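Local coordinates for periplasmic binding protein component of an ABC type zinc uptake transporter (Synechocystis sp., PDB 1PQ4) that binds zinc and probably delivers it, as the periplasmic solute-binding component, to an ABC transporter for zinc uptake, at residues Val28-Asn33 / His37-Lys42; Pro10-Phe15 / Val56-Gly61; Glu154-Pro157 / Gln162-Ala165; Glu17-Asp22 / Arg143-Ile148. All blocks are in the same frame, centred on the assembly; numbering follows the deposited sequence.

Contact 1 of 4, residues Val28-Asn33 / His37-Lys42. With ZN (zinc ion), chain C.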
loop_
_atom_site.group_PDB
_atom_site.type_symbol
_atom_site.label_atom_id
_atom_site.label_comp_id
_atom_site.label_asym_id
_atom_site.label_seq_id
_atom_site.Cartn_x
_atom_site.Cartn_y
_atom_site.Cartn_z
ATOM N N VAL A 28 12.929 4.658 6.492
ATOM C CA VAL A 28 11.862 4.767 5.476
ATOM C C VAL A 28 12.059 6.038 4.645
ATOM O O VAL A 28 12.307 7.110 5.181
ATOM C CB VAL A 28 10.475 4.818 6.157
ATOM C CG1 VAL A 28 9.329 4.983 5.099
ATOM C CG2 VAL A 28 10.278 3.498 6.968
ATOM N N LEU A 29 11.919 5.905 3.325
ATOM C CA LEU A 29 12.143 7.023 2.418
ATOM C C LEU A 29 10.981 8.013 2.334
ATOM O O LEU A 29 11.186 9.232 2.449
ATOM C CB LEU A 29 12.412 6.486 1.014
ATOM C CG LEU A 29 13.252 7.337 0.045
ATOM C CD1 LEU A 29 12.931 6.890 -1.415
ATOM C CD2 LEU A 29 12.904 8.777 0.188
ATOM N N VAL A 30 9.781 7.495 2.090
ATOM C CA VAL A 30 8.591 8.333 1.941
ATOM C C VAL A 30 7.789 8.592 3.223
ATOM O O VAL A 30 7.287 7.648 3.854
ATOM C CB VAL A 30 7.613 7.707 0.892
ATOM C CG1 VAL A 30 6.350 8.632 0.674
ATOM C CG2 VAL A 30 8.369 7.432 -0.435
ATOM N N PRO A 31 7.617 9.871 3.603
ATOM C CA PRO A 31 6.843 10.155 4.817
ATOM C C PRO A 31 5.423 9.625 4.658
ATOM O O PRO A 31 4.857 9.648 3.549
ATOM C CB PRO A 31 6.837 11.676 4.882
ATOM C CG PRO A 31 8.168 12.032 4.288
ATOM C CD PRO A 31 8.185 11.120 3.049
ATOM N N GLY A 32 4.827 9.211 5.767
ATOM C CA GLY A 32 3.479 8.671 5.703
ATOM C C GLY A 32 2.402 9.633 5.234
ATOM O O GLY A 32 1.322 9.196 4.809
ATOM N N ASN A 33 2.678 10.934 5.289
ATOM C CA ASN A 33 1.678 11.896 4.853
ATOM C C ASN A 33 1.928 12.470 3.463
ATOM O O ASN A 33 1.248 13.399 3.073
ATOM C CB ASN A 33 1.528 13.046 5.890
ATOM C CG ASN A 33 2.735 13.942 5.949
ATOM O OD1 ASN A 33 3.747 13.689 5.295
ATOM N ND2 ASN A 33 2.641 15.005 6.745
ATOM N N HIS A 37 3.715 8.766 -5.133
ATOM C CA HIS A 37 3.865 8.866 -6.570
ATOM C C HIS A 37 4.571 10.126 -7.101
ATOM O O HIS A 37 5.000 10.150 -8.241
ATOM C CB HIS A 37 2.498 8.749 -7.223
ATOM C CG HIS A 37 1.743 7.522 -6.805
ATOM N ND1 HIS A 37 2.025 6.269 -7.298
ATOM C CD2 HIS A 37 0.713 7.364 -5.937
ATOM C CE1 HIS A 37 1.199 5.387 -6.757
ATOM N NE2 HIS A 37 0.391 6.028 -5.927
ATOM N N THR A 38 4.648 11.175 -6.307
ATOM C CA THR A 38 5.308 12.385 -6.756
ATOM C C THR A 38 6.427 12.750 -5.785
ATOM O O THR A 38 6.992 13.832 -5.866
ATOM C CB THR A 38 4.325 13.583 -6.840
ATOM O OG1 THR A 38 3.764 13.844 -5.549
ATOM C CG2 THR A 38 3.221 13.300 -7.832
ATOM N N TYR A 39 6.754 11.847 -4.863
ATOM C CA TYR A 39 7.812 12.129 -3.905
ATOM C C TYR A 39 9.203 12.150 -4.540
ATOM O O TYR A 39 9.519 11.355 -5.426
ATOM C CB TYR A 39 7.846 11.072 -2.806
ATOM C CG TYR A 39 8.788 11.425 -1.684
ATOM C CD1 TYR A 39 8.499 12.485 -0.833
ATOM C CD2 TYR A 39 9.968 10.726 -1.490
ATOM C CE1 TYR A 39 9.366 12.841 0.190
ATOM C CE2 TYR A 39 10.850 11.076 -0.470
ATOM C CZ TYR A 39 10.534 12.130 0.363
ATOM O OH TYR A 39 11.380 12.481 1.380
ATOM N N GLU A 40 10.040 13.066 -4.082
ATOM C CA GLU A 40 11.406 13.081 -4.570
ATOM C C GLU A 40 12.278 13.038 -3.316
ATOM O O GLU A 40 12.128 13.859 -2.411
ATOM C CB GLU A 40 11.713 14.314 -5.422
ATOM C CG GLU A 40 12.888 14.003 -6.357
ATOM C CD GLU A 40 13.162 15.069 -7.402
ATOM O OE1 GLU A 40 13.445 16.234 -7.016
ATOM O OE2 GLU A 40 13.101 14.731 -8.614
ATOM N N PRO A 41 13.184 12.056 -3.231
ATOM C CA PRO A 41 14.018 11.991 -2.032
ATOM C C PRO A 41 14.839 13.249 -1.743
ATOM O O PRO A 41 15.335 13.904 -2.644
ATOM C CB PRO A 41 14.883 10.732 -2.236
ATOM C CG PRO A 41 14.639 10.272 -3.599
ATOM C CD PRO A 41 13.328 10.871 -4.082
ATOM N N LYS A 42 14.931 13.597 -0.467
ATOM C CA LYS A 42 15.670 14.772 -0.044
ATOM C C LYS A 42 17.170 14.478 -0.024
ATOM O O LYS A 42 17.605 13.336 0.202
ATOM C CB LYS A 42 15.270 15.183 1.374
ATOM C CG LYS A 42 13.792 15.391 1.657
ATOM C CD LYS A 42 13.585 15.403 3.200
ATOM C CE LYS A 42 12.138 15.660 3.602
ATOM N NZ LYS A 42 11.190 14.648 3.049
HETATM ZN ZN ZN C . -1.024 5.324 -4.806
HETATM O O HOH W 1 -0.672 5.195 -2.558
#
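Tyr39 lays its ring against Val30 and Pro31, and this apolar packing carries the contact. Its CG stands anti to the backbone N (chi1 -172°), which sends the ring across to the 28-33 segment. Val30 CA lies over one face, offset toward the rim, while Val30 CG2 reaches Tyr39 CD2 at 3.8 Å. Pro31 crosses the tyrosine at about a right angle, with Pro31 CD 3.5 Å from Tyr39 CE1. Leu29 CD2 meets Pro41 CB at 3.7 Å; its approach to the tyrosine ring is modelled too close to be trusted. Trp66 touches Leu29, Val30 and Pro41 from outside the two segments.

The polar interactions gather at the phenol. Lys42 bends at its last torsion (chi4 59°) and brings NZ into the ring plane, where it donates to Tyr39 OH at 2.7 Å. Gln45 OE1 is a second hydrogen-bond partner of that hydroxyl, and Gln45 NE2 bonds to Leu29 O.

Metal binding is at the other end of segment 37-42. His37 NE2 binds the zinc ion at 1.9 Å, a water lies 2.3 Å from the zinc, and His133 and His197 complete the protein ligands. His37 N is bonded to Asp35 OD1.

No hydrogen bond joins the two segments directly, so apolar packing holds them together. The grip of Lys42 and Gln45 on the phenol would fix the ring's position, while His37 carries the metal.

Contact 2 of 4, residues Pro10-Phe15 / Val56-Gly61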
loop_
_atom_site.group_PDB
_atom_site.type_symbol
_atom_site.label_atom_id
_atom_site.label_comp_id
_atom_site.label_asym_id
_atom_site.label_seq_id
_atom_site.Cartn_x
_atom_site.Cartn_y
_atom_site.Cartn_z
ATOM N N PRO A 10 6.114 3.477 4.629
ATOM C CA PRO A 10 5.849 3.004 5.991
ATOM C C PRO A 10 5.336 1.573 6.157
ATOM O O PRO A 10 5.838 0.857 7.020
ATOM C CB PRO A 10 4.849 4.083 6.582
ATOM C CG PRO A 10 5.267 5.366 5.750
ATOM C CD PRO A 10 5.499 4.790 4.361
ATOM N N PRO A 11 4.350 1.144 5.346
ATOM C CA PRO A 11 3.863 -0.241 5.526
ATOM C C PRO A 11 5.004 -1.275 5.427
ATOM O O PRO A 11 4.967 -2.324 6.062
ATOM C CB PRO A 11 2.881 -0.413 4.375
ATOM C CG PRO A 11 2.428 0.960 4.078
ATOM C CD PRO A 11 3.589 1.838 4.291
ATOM N N GLN A 12 6.008 -0.981 4.605
ATOM C CA GLN A 12 7.111 -1.929 4.460
ATOM C C GLN A 12 7.912 -2.033 5.730
ATOM O O GLN A 12 8.580 -3.030 5.964
ATOM C CB GLN A 12 8.025 -1.509 3.315
ATOM C CG GLN A 12 7.411 -1.746 1.979
ATOM C CD GLN A 12 8.356 -1.270 0.894
ATOM O OE1 GLN A 12 8.665 -0.071 0.839
ATOM N NE2 GLN A 12 8.830 -2.203 0.043
ATOM N N GLN A 13 7.842 -1.021 6.589
ATOM C CA GLN A 13 8.614 -1.118 7.809
ATOM C C GLN A 13 7.933 -2.173 8.680
ATOM O O GLN A 13 8.582 -2.859 9.462
ATOM C CB GLN A 13 8.608 0.250 8.522
ATOM C CG GLN A 13 9.311 0.259 9.845
ATOM C CD GLN A 13 8.379 0.055 11.011
ATOM O OE1 GLN A 13 8.805 -0.333 12.099
ATOM N NE2 GLN A 13 7.117 0.315 10.805
ATOM N N TYR A 14 6.605 -2.234 8.584
ATOM C CA TYR A 14 5.845 -3.220 9.346
ATOM C C TYR A 14 6.289 -4.654 8.890
ATOM O O TYR A 14 6.531 -5.542 9.706
ATOM C CB TYR A 14 4.356 -3.029 9.063
ATOM C CG TYR A 14 3.440 -3.979 9.813
ATOM C CD1 TYR A 14 2.996 -3.674 11.111
ATOM C CD2 TYR A 14 3.038 -5.186 9.243
ATOM C CE1 TYR A 14 2.181 -4.543 11.809
ATOM C CE2 TYR A 14 2.219 -6.099 9.948
ATOM C CZ TYR A 14 1.803 -5.744 11.233
ATOM O OH TYR A 14 1.028 -6.584 11.966
ATOM N N PHE A 15 6.356 -4.851 7.583
ATOM C CA PHE A 15 6.739 -6.149 7.020
ATOM C C PHE A 15 8.153 -6.479 7.482
ATOM O O PHE A 15 8.435 -7.597 7.905
ATOM C CB PHE A 15 6.750 -6.088 5.505
ATOM C CG PHE A 15 5.447 -5.682 4.877
ATOM C CD1 PHE A 15 5.445 -5.244 3.531
ATOM C CD2 PHE A 15 4.246 -5.739 5.570
ATOM C CE1 PHE A 15 4.270 -4.866 2.895
ATOM C CE2 PHE A 15 3.029 -5.364 4.939
ATOM C CZ PHE A 15 3.043 -4.925 3.611
ATOM N N VAL A 56 14.620 -2.185 0.214
ATOM C CA VAL A 56 13.506 -3.030 -0.218
ATOM C C VAL A 56 12.506 -2.277 -1.091
ATOM O O VAL A 56 11.828 -1.356 -0.637
ATOM C CB VAL A 56 12.791 -3.662 0.998
ATOM C CG1 VAL A 56 11.532 -4.488 0.516
ATOM C CG2 VAL A 56 13.771 -4.603 1.694
ATOM N N LEU A 57 12.455 -2.666 -2.365
ATOM C CA LEU A 57 11.578 -2.062 -3.340
ATOM C C LEU A 57 10.175 -2.637 -3.321
ATOM O O LEU A 57 9.978 -3.857 -3.130
ATOM C CB LEU A 57 12.105 -2.337 -4.750
ATOM C CG LEU A 57 13.543 -1.898 -5.058
ATOM C CD1 LEU A 57 14.078 -2.685 -6.284
ATOM C CD2 LEU A 57 13.558 -0.407 -5.284
ATOM N N ILE A 58 9.199 -1.773 -3.547
ATOM C CA ILE A 58 7.846 -2.282 -3.723
ATOM C C ILE A 58 7.918 -2.964 -5.119
ATOM O O ILE A 58 7.330 -4.021 -5.364
ATOM C CB ILE A 58 6.839 -1.108 -3.783
ATOM C CG1 ILE A 58 6.585 -0.559 -2.357
ATOM C CG2 ILE A 58 5.568 -1.540 -4.491
ATOM C CD1 ILE A 58 7.695 0.260 -1.814
ATOM N N GLY A 59 8.645 -2.340 -6.046
ATOM C CA GLY A 59 8.754 -2.922 -7.380
ATOM C C GLY A 59 7.654 -2.435 -8.308
ATOM O O GLY A 59 6.968 -1.456 -8.017
ATOM N N LEU A 60 7.476 -3.140 -9.412
ATOM C CA LEU A 60 6.471 -2.809 -10.418
ATOM C C LEU A 60 6.552 -1.379 -10.879
ATOM O O LEU A 60 5.546 -0.769 -11.217
ATOM C CB LEU A 60 5.042 -3.134 -9.896
ATOM C CG LEU A 60 4.828 -4.633 -9.635
ATOM C CD1 LEU A 60 3.473 -4.891 -8.966
ATOM C CD2 LEU A 60 4.898 -5.403 -10.999
ATOM N N GLY A 61 7.752 -0.829 -10.901
ATOM C CA GLY A 61 7.884 0.552 -11.329
ATOM C C GLY A 61 7.611 1.598 -10.272
ATOM O O GLY A 61 7.791 2.791 -10.507
#
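Gln12 extends from helix 10-20 to Val56 and Ile58, at the end of strand 54-57 and just beyond it. Its amide nitrogen NE2 donates to Val56 O at 3.2 Å. The bond is weak, with an angle of 132° at the hydrogen. The same nitrogen lies 3.6 Å from Val56 CG1, so it meets both the carbonyl and the side chain of that valine. Ile58 lies beside the amide, with Ile58 CG1 3.7 Å from Gln12 NE2. The end of the isoleucine is modelled too close to the amide for its detail to be trusted.

The reach comes from a chain extended beyond CG (chi2 178°). The other end of the amide is fixed nearby: Gln12 OE1 accepts a hydrogen bond from Ile9 N and a weak one from Ser8 N. The amide thus joins the turn entering its own helix to the end of a neighbouring strand. These bonds suit one orientation of the group, with oxygen toward Ile9 and nitrogen toward Val56.

Further out, Glu63 holds the chain after the strand by accepting from Ile58 N and Gly59 N. Ile58 also approaches the metal site, its side chain about 7 Å from that of His133.

Strand 54-57 lies in the parallel sheet between strands 3-7 and 78-81. Val56 shares backbone hydrogen bonds with Thr6, and its side chain touches Ile5 and Val7. Ile148 of helix 138-155 packs on the same valine.

Contact 3 of 4, residues Glu154-Pro157 / Gln162-Ala165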
loop_
_atom_site.group_PDB
_atom_site.type_symbol
_atom_site.label_atom_id
_atom_site.label_comp_id
_atom_site.label_asym_id
_atom_site.label_seq_id
_atom_site.Cartn_x
_atom_site.Cartn_y
_atom_site.Cartn_z
ATOM N N GLU A 154 20.026 -14.518 2.679
ATOM C CA GLU A 154 21.196 -14.563 1.799
ATOM C C GLU A 154 22.207 -13.514 2.232
ATOM O O GLU A 154 23.406 -13.704 2.125
ATOM C CB GLU A 154 20.791 -14.273 0.359
ATOM C CG GLU A 154 19.924 -15.337 -0.285
ATOM C CD GLU A 154 20.666 -16.645 -0.457
ATOM O OE1 GLU A 154 21.821 -16.604 -0.944
ATOM O OE2 GLU A 154 20.095 -17.705 -0.114
ATOM N N LEU A 155 21.723 -12.396 2.742
ATOM C CA LEU A 155 22.597 -11.332 3.187
ATOM C C LEU A 155 23.161 -11.598 4.570
ATOM O O LEU A 155 24.252 -11.114 4.926
ATOM C CB LEU A 155 21.789 -10.023 3.231
ATOM C CG LEU A 155 22.089 -8.796 2.367
ATOM C CD1 LEU A 155 22.968 -9.129 1.184
ATOM C CD2 LEU A 155 20.766 -8.191 1.940
ATOM N N ASP A 156 22.432 -12.370 5.366
ATOM C CA ASP A 156 22.834 -12.585 6.753
ATOM C C ASP A 156 22.564 -14.054 7.104
ATOM O O ASP A 156 21.704 -14.382 7.932
ATOM C CB ASP A 156 22.030 -11.573 7.617
ATOM C CG ASP A 156 22.299 -11.691 9.095
ATOM O OD1 ASP A 156 23.374 -12.161 9.462
ATOM O OD2 ASP A 156 21.442 -11.294 9.904
ATOM N N PRO A 157 23.327 -14.969 6.461
ATOM C CA PRO A 157 23.254 -16.422 6.613
ATOM C C PRO A 157 23.268 -16.907 8.035
ATOM O O PRO A 157 22.615 -17.886 8.330
ATOM C CB PRO A 157 24.479 -16.926 5.852
ATOM C CG PRO A 157 24.695 -15.892 4.824
ATOM C CD PRO A 157 24.458 -14.602 5.584
ATOM N N GLN A 162 16.296 -17.840 12.043
ATOM C CA GLN A 162 15.394 -16.880 12.678
ATOM C C GLN A 162 14.532 -16.185 11.617
ATOM O O GLN A 162 13.341 -16.003 11.822
ATOM C CB GLN A 162 16.177 -15.845 13.510
ATOM C CG GLN A 162 15.291 -14.992 14.397
ATOM C CD GLN A 162 14.591 -15.836 15.480
ATOM O OE1 GLN A 162 15.267 -16.456 16.319
ATOM N NE2 GLN A 162 13.245 -15.873 15.463
ATOM N N TYR A 163 15.114 -15.812 10.482
ATOM C CA TYR A 163 14.284 -15.180 9.439
ATOM C C TYR A 163 13.194 -16.125 8.962
ATOM O O TYR A 163 12.080 -15.685 8.634
ATOM C CB TYR A 163 15.117 -14.786 8.216
ATOM C CG TYR A 163 16.113 -13.672 8.470
ATOM C CD1 TYR A 163 17.485 -13.893 8.301
ATOM C CD2 TYR A 163 15.693 -12.422 8.947
ATOM C CE1 TYR A 163 18.417 -12.919 8.609
ATOM C CE2 TYR A 163 16.617 -11.440 9.261
ATOM C CZ TYR A 163 17.989 -11.694 9.088
ATOM O OH TYR A 163 18.929 -10.727 9.363
ATOM N N GLU A 164 13.517 -17.422 8.853
ATOM C CA GLU A 164 12.533 -18.417 8.415
ATOM C C GLU A 164 11.430 -18.596 9.423
ATOM O O GLU A 164 10.262 -18.715 9.059
ATOM C CB GLU A 164 13.173 -19.808 8.237
ATOM C CG GLU A 164 14.455 -19.758 7.522
ATOM C CD GLU A 164 14.373 -20.460 6.225
ATOM O OE1 GLU A 164 13.812 -19.862 5.279
ATOM O OE2 GLU A 164 14.854 -21.614 6.168
ATOM N N ALA A 165 11.798 -18.687 10.694
ATOM C CA ALA A 165 10.761 -18.843 11.714
ATOM C C ALA A 165 9.912 -17.548 11.749
ATOM O O ALA A 165 8.652 -17.598 11.870
ATOM C CB ALA A 165 11.411 -19.085 13.104
#
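Asp156 and Tyr163 face each other across the turn between two helices, their CA atoms 9.3 Å apart. Asp156 is the first residue to leave helical angles after helix 138-155. Its phi of -141° marks the break. Tyr163 lies in the early part of helix 160-185, where the backbone is regular. Both residues direct their CB atoms toward the opposite segment, so the side chains close the gap between the backbones.

With CG swung anti to the backbone N (chi1 178°), the Asp156 carboxylate reaches out to the phenol. The two side chains cross at about a right angle, with carboxylate and ring planes 73° apart. Tyr163 OH donates to Asp156 OD2 at 2.6 Å. The oxygen receives this bond on its anti lone pair, the one away from OD1. Asp156 OD2 approaches the ring at its edge, near its plane. Asp156 O lies in the ring plane as well, 3.7 Å from Tyr163 CE1.

Asn159 ND2 gives Asp156 OD2 a second hydrogen bond, from the turn itself. Glu154 forms a salt bridge with Arg160, which also ties the end of the first helix to the start of the next. Leu23 touches Tyr163, and Met3 touches Asp156.

The site lies far from the zinc. Its chemistry is a charged acceptor with two neutral donors. Two hydrogen bonds on one carboxylate oxygen hold Asp156 in place, and would tend to stabilise its negative charge. The phenol, on a buried residue, finds its acceptor there.

Contact 4 of 4, residues Glu17-Asp22 / Arg143-Ile148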
loop_
_atom_site.group_PDB
_atom_site.type_symbol
_atom_site.label_atom_id
_atom_site.label_comp_id
_atom_site.label_asym_id
_atom_site.label_seq_id
_atom_site.Cartn_x
_atom_site.Cartn_y
_atom_site.Cartn_z
ATOM N N GLU A 17 9.815 -5.327 10.086
ATOM C CA GLU A 17 9.871 -5.578 11.544
ATOM C C GLU A 17 9.396 -7.012 11.839
ATOM O O GLU A 17 9.969 -7.686 12.667
ATOM C CB GLU A 17 8.973 -4.581 12.296
ATOM C CG GLU A 17 9.013 -4.685 13.839
ATOM C CD GLU A 17 10.416 -4.575 14.427
ATOM O OE1 GLU A 17 11.301 -3.910 13.823
ATOM O OE2 GLU A 17 10.634 -5.161 15.524
ATOM N N LYS A 18 8.345 -7.457 11.174
ATOM C CA LYS A 18 7.802 -8.805 11.402
ATOM C C LYS A 18 8.801 -9.890 10.967
ATOM O O LYS A 18 8.963 -10.924 11.611
ATOM C CB LYS A 18 6.515 -8.978 10.581
ATOM C CG LYS A 18 5.316 -8.249 11.192
ATOM C CD LYS A 18 4.834 -9.047 12.439
ATOM C CE LYS A 18 3.811 -8.260 13.296
ATOM N NZ LYS A 18 3.122 -9.191 14.259
ATOM N N ILE A 19 9.479 -9.629 9.866
ATOM C CA ILE A 19 10.404 -10.633 9.315
ATOM C C ILE A 19 11.763 -10.599 9.982
ATOM O O ILE A 19 12.357 -11.637 10.294
ATOM C CB ILE A 19 10.549 -10.383 7.809
ATOM C CG1 ILE A 19 9.242 -10.732 7.110
ATOM C CG2 ILE A 19 11.776 -11.181 7.224
ATOM C CD1 ILE A 19 9.138 -10.236 5.674
ATOM N N GLY A 20 12.242 -9.396 10.262
ATOM C CA GLY A 20 13.584 -9.244 10.827
ATOM C C GLY A 20 13.709 -9.011 12.313
ATOM O O GLY A 20 14.726 -9.381 12.913
ATOM N N GLY A 21 12.704 -8.368 12.910
ATOM C CA GLY A 21 12.768 -8.089 14.339
ATOM C C GLY A 21 14.037 -7.308 14.661
ATOM O O GLY A 21 14.390 -6.403 13.932
ATOM N N ASP A 22 14.725 -7.674 15.742
ATOM C CA ASP A 22 15.935 -6.980 16.175
ATOM C C ASP A 22 17.141 -7.156 15.274
ATOM O O ASP A 22 18.166 -6.505 15.481
ATOM C CB ASP A 22 16.342 -7.437 17.584
ATOM C CG ASP A 22 15.378 -6.995 18.629
ATOM O OD1 ASP A 22 14.638 -6.013 18.375
ATOM O OD2 ASP A 22 15.370 -7.631 19.712
ATOM N N ARG A 143 3.561 -13.216 -0.537
ATOM C CA ARG A 143 4.638 -13.356 -1.544
ATOM C C ARG A 143 5.732 -12.356 -1.291
ATOM O O ARG A 143 6.909 -12.714 -1.381
ATOM C CB ARG A 143 4.098 -13.132 -2.963
ATOM C CG ARG A 143 2.806 -13.855 -3.255
ATOM C CD ARG A 143 2.995 -15.333 -3.121
ATOM N NE ARG A 143 1.866 -16.104 -3.632
ATOM C CZ ARG A 143 1.991 -17.330 -4.139
ATOM N NH1 ARG A 143 3.194 -17.902 -4.204
ATOM N NH2 ARG A 143 0.920 -17.991 -4.567
ATOM N N GLN A 144 5.372 -11.086 -0.975
ATOM C CA GLN A 144 6.436 -10.100 -0.716
ATOM C C GLN A 144 7.272 -10.517 0.468
ATOM O O GLN A 144 8.501 -10.417 0.445
ATOM C CB GLN A 144 5.829 -8.713 -0.462
ATOM C CG GLN A 144 5.152 -8.104 -1.706
ATOM C CD GLN A 144 4.071 -7.088 -1.325
ATOM O OE1 GLN A 144 4.368 -6.045 -0.757
ATOM N NE2 GLN A 144 2.813 -7.413 -1.635
ATOM N N ALA A 145 6.601 -10.983 1.519
ATOM C CA ALA A 145 7.304 -11.391 2.713
ATOM C C ALA A 145 8.281 -12.544 2.450
ATOM O O ALA A 145 9.380 -12.559 3.010
ATOM C CB ALA A 145 6.281 -11.836 3.832
ATOM N N THR A 146 7.822 -13.527 1.681
ATOM C CA THR A 146 8.682 -14.686 1.364
ATOM C C THR A 146 9.959 -14.231 0.625
ATOM O O THR A 146 11.057 -14.608 0.979
ATOM C CB THR A 146 7.887 -15.684 0.547
ATOM O OG1 THR A 146 6.780 -16.099 1.340
ATOM C CG2 THR A 146 8.739 -16.917 0.155
ATOM N N THR A 147 9.794 -13.352 -0.357
ATOM C CA THR A 147 10.905 -12.833 -1.150
ATOM C C THR A 147 11.826 -12.079 -0.230
ATOM O O THR A 147 13.043 -12.257 -0.258
ATOM C CB THR A 147 10.372 -11.908 -2.282
ATOM O OG1 THR A 147 9.562 -12.679 -3.184
ATOM C CG2 THR A 147 11.539 -11.240 -3.062
ATOM N N ILE A 148 11.265 -11.221 0.621
ATOM C CA ILE A 148 12.141 -10.472 1.510
ATOM C C ILE A 148 12.956 -11.354 2.467
ATOM O O ILE A 148 14.178 -11.154 2.644
ATOM C CB ILE A 148 11.306 -9.420 2.305
ATOM C CG1 ILE A 148 10.664 -8.412 1.314
ATOM C CG2 ILE A 148 12.196 -8.735 3.331
ATOM C CD1 ILE A 148 9.602 -7.503 1.924
#
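Ile19 packs on Ala145 and Ile148 where the helix of a beta-alpha-beta unit meets a second helix. Helix 10-20 is the crossover between the neighbouring parallel strands 3-7 and 24-28, and supplies the isoleucine from its last turn. Helix 138-155 supplies the surface that receives it. The contact is wholly apolar in its side chains, and all three residues are buried.

Ile19 does its touching with CD1. Its CG1 branch is anti to the carbonyl carbon (chi1 -69°), and an extended second torsion (chi2 167°) carries the terminal methyl out to the other helix. There CD1 lies 3.8 Å from Ala145 CB. The small alanine lets the methyl come close to the helix backbone. Ile148, one turn further on, has the same rotamer as Ile19. It offers its branch point and CG2 methyl, and its CB is 4.1 Å from Ile19 CD1.

Ala149 and Leu152 of helix 138-155 also touch Ile19. Leu167 and Phe170 of helix 160-185 lie against Ala145, so a third helix packs at this junction. Behind the contact, Thr147 OG1 donates to Arg143 O at 3.2 Å, on the face of the carbonyl plane opposite Thr147 N. At the interface itself, Ile19 CD1 comes within 3.5 Å of Ala145 O.

How the contacts relate
Contacts 2 and 4 share helix 10-20, and contacts 4 and 3 share helix 138-155. Contacts 1 and 2 have centres 12 Å apart and touch where Val28, Val30 and Gly32 pack on Pro10, and Val28 on Gln13. Contacts 2 and 4, 11 Å apart, meet where Val56 packs on Ile148 and Phe15 on Gln144. Contacts 4 and 3, 10 Å apart, meet where Tyr163 packs on Ile19 and Gly20. Contacts 1 and 3 are the ends of this series, about 28 Å between centres. Along the chain, contact 1 falls between the two halves of contact 2, contacts 2 and 4 interleave, and contact 3 comes last. The series links the zinc-binding loop, through the four-stranded sheet, to the helices packed beside it.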